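Local coordinates for putative methyl-accepting chemotaxis signal transduction protein (Campylobacter jejuni, PDB 6W3T) that probably senses amino acids outside the cell through a ligand-binding PDC domain and passes the signal on to the chemotaxis machinery, at residues A[78-83]-A[134-139]. Residues are numbered along the deposited sequence; the frame is centred on the assembly and turned at random.
With NVA (norvaline), chain C.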
ATOM      1  N   ALA A  78       4.730  -9.780  -9.419  1.00 17.56           N
ATOM      2  CA  ALA A  78       3.409  -9.193  -9.303  1.00 17.76           C
ATOM      3  C   ALA A  78       2.343 -10.259  -9.554  1.00  9.46           C
ATOM      4  O   ALA A  78       2.599 -11.320 -10.129  1.00 16.83           O
ATOM      5  CB  ALA A  78       3.243  -8.020 -10.279  1.00 11.03           C
ATOM      6  N   LEU A  79       1.127  -9.964  -9.119  1.00 10.11           N
ATOM      7  CA  LEU A  79       0.031 -10.883  -9.395  1.00 16.40           C
ATOM      8  C   LEU A  79      -0.487 -10.706 -10.823  1.00 16.62           C
ATOM      9  O   LEU A  79      -0.652 -11.687 -11.559  1.00 19.61           O
ATOM     10  CB  LEU A  79      -1.086 -10.670  -8.379  1.00  9.23           C
ATOM     11  CG  LEU A  79      -2.128 -11.785  -8.322  1.00 28.16           C
ATOM     12  CD1 LEU A  79      -1.508 -13.066  -7.748  1.00 25.29           C
ATOM     13  CD2 LEU A  79      -3.339 -11.361  -7.513  1.00 22.52           C
ATOM     14  N   ASN A  80      -0.762  -9.463 -11.219  1.00 14.03           N
ATOM     15  CA  ASN A  80      -1.213  -9.107 -12.563  1.00 15.76           C
ATOM     16  C   ASN A  80      -0.502  -7.845 -13.011  1.00 10.34           C
ATOM     17  O   ASN A  80      -0.280  -6.936 -12.204  1.00 12.57           O
ATOM     18  CB  ASN A  80      -2.712  -8.812 -12.643  1.00 11.36           C
ATOM     19  CG  ASN A  80      -3.558  -9.936 -12.154  1.00 22.26           C
ATOM     20  OD1 ASN A  80      -3.580 -11.014 -12.753  1.00 16.91           O
ATOM     21  ND2 ASN A  80      -4.308  -9.686 -11.076  1.00 15.75           N
ATOM     22  N   VAL A  81      -0.188  -7.782 -14.304  1.00 13.07           N
ATOM     23  CA  VAL A  81       0.287  -6.560 -14.946  1.00 14.89           C
ATOM     24  C   VAL A  81      -0.425  -6.436 -16.289  1.00 14.56           C
ATOM     25  O   VAL A  81      -0.489  -7.403 -17.056  1.00 13.37           O
ATOM     26  CB  VAL A  81       1.816  -6.554 -15.154  1.00 11.02           C
ATOM     27  CG1 VAL A  81       2.247  -5.255 -15.872  1.00 10.07           C
ATOM     28  CG2 VAL A  81       2.564  -6.751 -13.833  1.00  8.61           C
ATOM     29  N   TYR A  82      -0.949  -5.251 -16.587  1.00 11.54           N
ATOM     30  CA  TYR A  82      -1.865  -5.164 -17.716  1.00 13.48           C
ATOM     31  C   TYR A  82      -1.893  -3.753 -18.285  1.00 16.74           C
ATOM     32  O   TYR A  82      -1.471  -2.787 -17.644  1.00 16.25           O
ATOM     33  CB  TYR A  82      -3.279  -5.615 -17.314  1.00  7.00           C
ATOM     34  CG  TYR A  82      -3.744  -5.121 -15.961  1.00 15.65           C
ATOM     35  CD1 TYR A  82      -3.391  -5.795 -14.787  1.00 15.69           C
ATOM     36  CD2 TYR A  82      -4.535  -3.984 -15.852  1.00 12.27           C
ATOM     37  CE1 TYR A  82      -3.820  -5.341 -13.540  1.00 11.23           C
ATOM     38  CE2 TYR A  82      -4.968  -3.525 -14.624  1.00 10.74           C
ATOM     39  CZ  TYR A  82      -4.605  -4.204 -13.473  1.00 15.05           C
ATOM     40  OH  TYR A  82      -5.035  -3.733 -12.262  1.00 10.30           O
ATOM     41  N   LEU A  83      -2.411  -3.660 -19.509  1.00 16.28           N
ATOM     42  CA  LEU A  83      -2.632  -2.400 -20.205  1.00 13.96           C
ATOM     43  C   LEU A  83      -4.087  -2.366 -20.665  1.00 13.04           C
ATOM     44  O   LEU A  83      -4.504  -3.213 -21.462  1.00 13.95           O
ATOM     45  CB  LEU A  83      -1.678  -2.266 -21.399  1.00 13.08           C
ATOM     46  CG  LEU A  83      -1.761  -0.982 -22.234  1.00 12.36           C
ATOM     47  CD1 LEU A  83      -1.427   0.247 -21.393  1.00  9.42           C
ATOM     48  CD2 LEU A  83      -0.820  -1.085 -23.430  1.00 10.01           C
ATOM     49  N   THR A 134     -10.454  -9.099  -9.668  1.00 19.66           N
ATOM     50  CA  THR A 134     -11.389  -9.915 -10.450  1.00 23.65           C
ATOM     51  C   THR A 134     -10.702 -11.113 -11.094  1.00 23.53           C
ATOM     52  O   THR A 134     -11.317 -12.172 -11.246  1.00 25.64           O
ATOM     53  CB  THR A 134     -12.055  -9.088 -11.559  1.00 32.57           C
ATOM     54  OG1 THR A 134     -12.434  -7.801 -11.054  1.00 52.66           O
ATOM     55  CG2 THR A 134     -13.293  -9.800 -12.061  1.00 25.12           C
ATOM     56  N   VAL A 135      -9.433 -10.974 -11.475  1.00 20.87           N
ATOM     57  CA  VAL A 135      -8.793 -12.003 -12.289  1.00 27.58           C
ATOM     58  C   VAL A 135      -8.427 -13.223 -11.449  1.00 25.09           C
ATOM     59  O   VAL A 135      -8.764 -14.357 -11.802  1.00 26.31           O
ATOM     60  CB  VAL A 135      -7.567 -11.423 -13.021  1.00 22.71           C
ATOM     61  CG1 VAL A 135      -6.837 -12.526 -13.803  1.00 21.66           C
ATOM     62  CG2 VAL A 135      -8.001 -10.267 -13.945  1.00 16.59           C
ATOM     63  N   LEU A 136      -7.716 -13.031 -10.340  1.00 23.00           N
ATOM     64  CA  LEU A 136      -7.260 -14.168  -9.552  1.00 22.66           C
ATOM     65  C   LEU A 136      -7.871 -14.244  -8.158  1.00 27.77           C
ATOM     66  O   LEU A 136      -7.494 -15.132  -7.385  1.00 26.77           O
ATOM     67  CB  LEU A 136      -5.730 -14.160  -9.453  1.00 19.65           C
ATOM     68  CG  LEU A 136      -5.051 -14.352 -10.813  1.00 26.99           C
ATOM     69  CD1 LEU A 136      -3.553 -14.127 -10.688  1.00 20.76           C
ATOM     70  CD2 LEU A 136      -5.334 -15.734 -11.377  1.00 24.61           C
ATOM     71  N   LYS A 137      -8.813 -13.361  -7.825  1.00 26.13           N
ATOM     72  CA  LYS A 137      -9.565 -13.440  -6.574  1.00 30.82           C
ATOM     73  C   LYS A 137      -8.628 -13.420  -5.365  1.00 29.49           C
ATOM     74  O   LYS A 137      -8.748 -14.224  -4.441  1.00 26.28           O
ATOM     75  CB  LYS A 137     -10.463 -14.684  -6.545  1.00 31.90           C
ATOM     76  CG  LYS A 137     -11.093 -15.075  -7.878  1.00 30.39           C
ATOM     77  CD  LYS A 137     -12.177 -14.113  -8.296  1.00 32.67           C
ATOM     78  CE  LYS A 137     -12.935 -14.656  -9.508  1.00 41.77           C
ATOM     79  NZ  LYS A 137     -13.759 -13.592 -10.162  1.00 31.09           N
ATOM     80  N   GLN A 138      -7.664 -12.504  -5.394  1.00 23.02           N
ATOM     81  CA  GLN A 138      -6.833 -12.203  -4.237  1.00 20.68           C
ATOM     82  C   GLN A 138      -6.908 -10.709  -3.971  1.00 19.90           C
ATOM     83  O   GLN A 138      -7.161  -9.913  -4.886  1.00 22.82           O
ATOM     84  CB  GLN A 138      -5.392 -12.636  -4.457  1.00 15.89           C
ATOM     85  CG  GLN A 138      -5.264 -14.101  -4.835  1.00 19.85           C
ATOM     86  CD  GLN A 138      -3.836 -14.534  -5.035  1.00 29.61           C
ATOM     87  OE1 GLN A 138      -2.915 -13.972  -4.442  1.00 33.84           O
ATOM     88  NE2 GLN A 138      -3.637 -15.538  -5.876  1.00 31.09           N
ATOM     89  N   TYR A 139      -6.724 -10.330  -2.708  1.00 14.04           N
ATOM     90  CA  TYR A 139      -6.719  -8.913  -2.371  1.00 14.72           C
ATOM     91  C   TYR A 139      -5.427  -8.281  -2.871  1.00 17.34           C
ATOM     92  O   TYR A 139      -4.338  -8.847  -2.709  1.00 20.25           O
ATOM     93  CB  TYR A 139      -6.889  -8.712  -0.858  1.00 19.52           C
ATOM     94  CG  TYR A 139      -8.306  -8.974  -0.433  1.00 18.07           C
ATOM     95  CD1 TYR A 139      -9.273  -7.988  -0.542  1.00 22.97           C
ATOM     96  CD2 TYR A 139      -8.697 -10.236   0.008  1.00 27.13           C
ATOM     97  CE1 TYR A 139     -10.590  -8.238  -0.186  1.00 27.45           C
ATOM     98  CE2 TYR A 139     -10.010 -10.495   0.366  1.00 29.95           C
ATOM     99  CZ  TYR A 139     -10.950  -9.489   0.272  1.00 27.30           C
ATOM    100  OH  TYR A 139     -12.254  -9.737   0.618  1.00 33.03           O
TER
HETATM  101  N   NVA C 301      -7.139  -6.272 -10.521  1.00 12.78           N
HETATM  102  CA  NVA C 301      -7.776  -5.639 -11.675  1.00 13.19           C
HETATM  103  CB  NVA C 301      -7.532  -6.386 -12.994  1.00 18.40           C
HETATM  104  CG  NVA C 301      -7.861  -5.665 -14.299  1.00 16.15           C
HETATM  105  CD  NVA C 301      -7.356  -6.540 -15.418  1.00  7.96           C
HETATM  106  C   NVA C 301      -9.271  -5.629 -11.424  1.00 21.40           C
HETATM  107  O   NVA C 301      -9.899  -6.323 -10.611  1.00 19.96           O
HETATM  108  OXT NVA C 301      -9.972  -4.752 -12.201  1.00 19.63           O
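Leu79 and Leu136 run past each other in opposite directions, with CG of Leu79 3.6 Å from CD1 of Leu136. Leu79 holds CG anti to its own backbone nitrogen (chi1 -165°), which directs the isobutyl group toward Leu136 and Gln138. Its CD1 lies 3.7 Å from Gln138 OE1, and its CD2 rests near Gln138 CB. The extended Gln138 side chain thus lies across the leucine methyls.

Asn80 comes in at a slant to Val135 and Leu136. Its OD1 is 3.7 Å from Val135 CG1 and equally close to Leu136 CD1. This oxygen is buried among methyl groups and has no polar partner in the model. The amide is held from its other end, where ND2 donates to Asp133 and Asp160.

The segments belong to the PDC sensor domain of the Cache clan, and here strand 80-84 and the loop after strand 126-132 line part of the pocket for a bound norvaline. Lys113, Trp115 and Tyr131 help complete it. The ligand CD sits 3.7 Å above the centre of the Tyr82 ring. Val135 CG2 approaches the ligand CB at 4.0 Å. Thr134 N donates to the norvaline O over 3.0 Å. The bond is nearly straight, with an N-H...O angle of 174°. Asp133 and Asp160, which hold Asn80, also bond to the norvaline, and the Tyr82 hydroxyl is tied to Asp160.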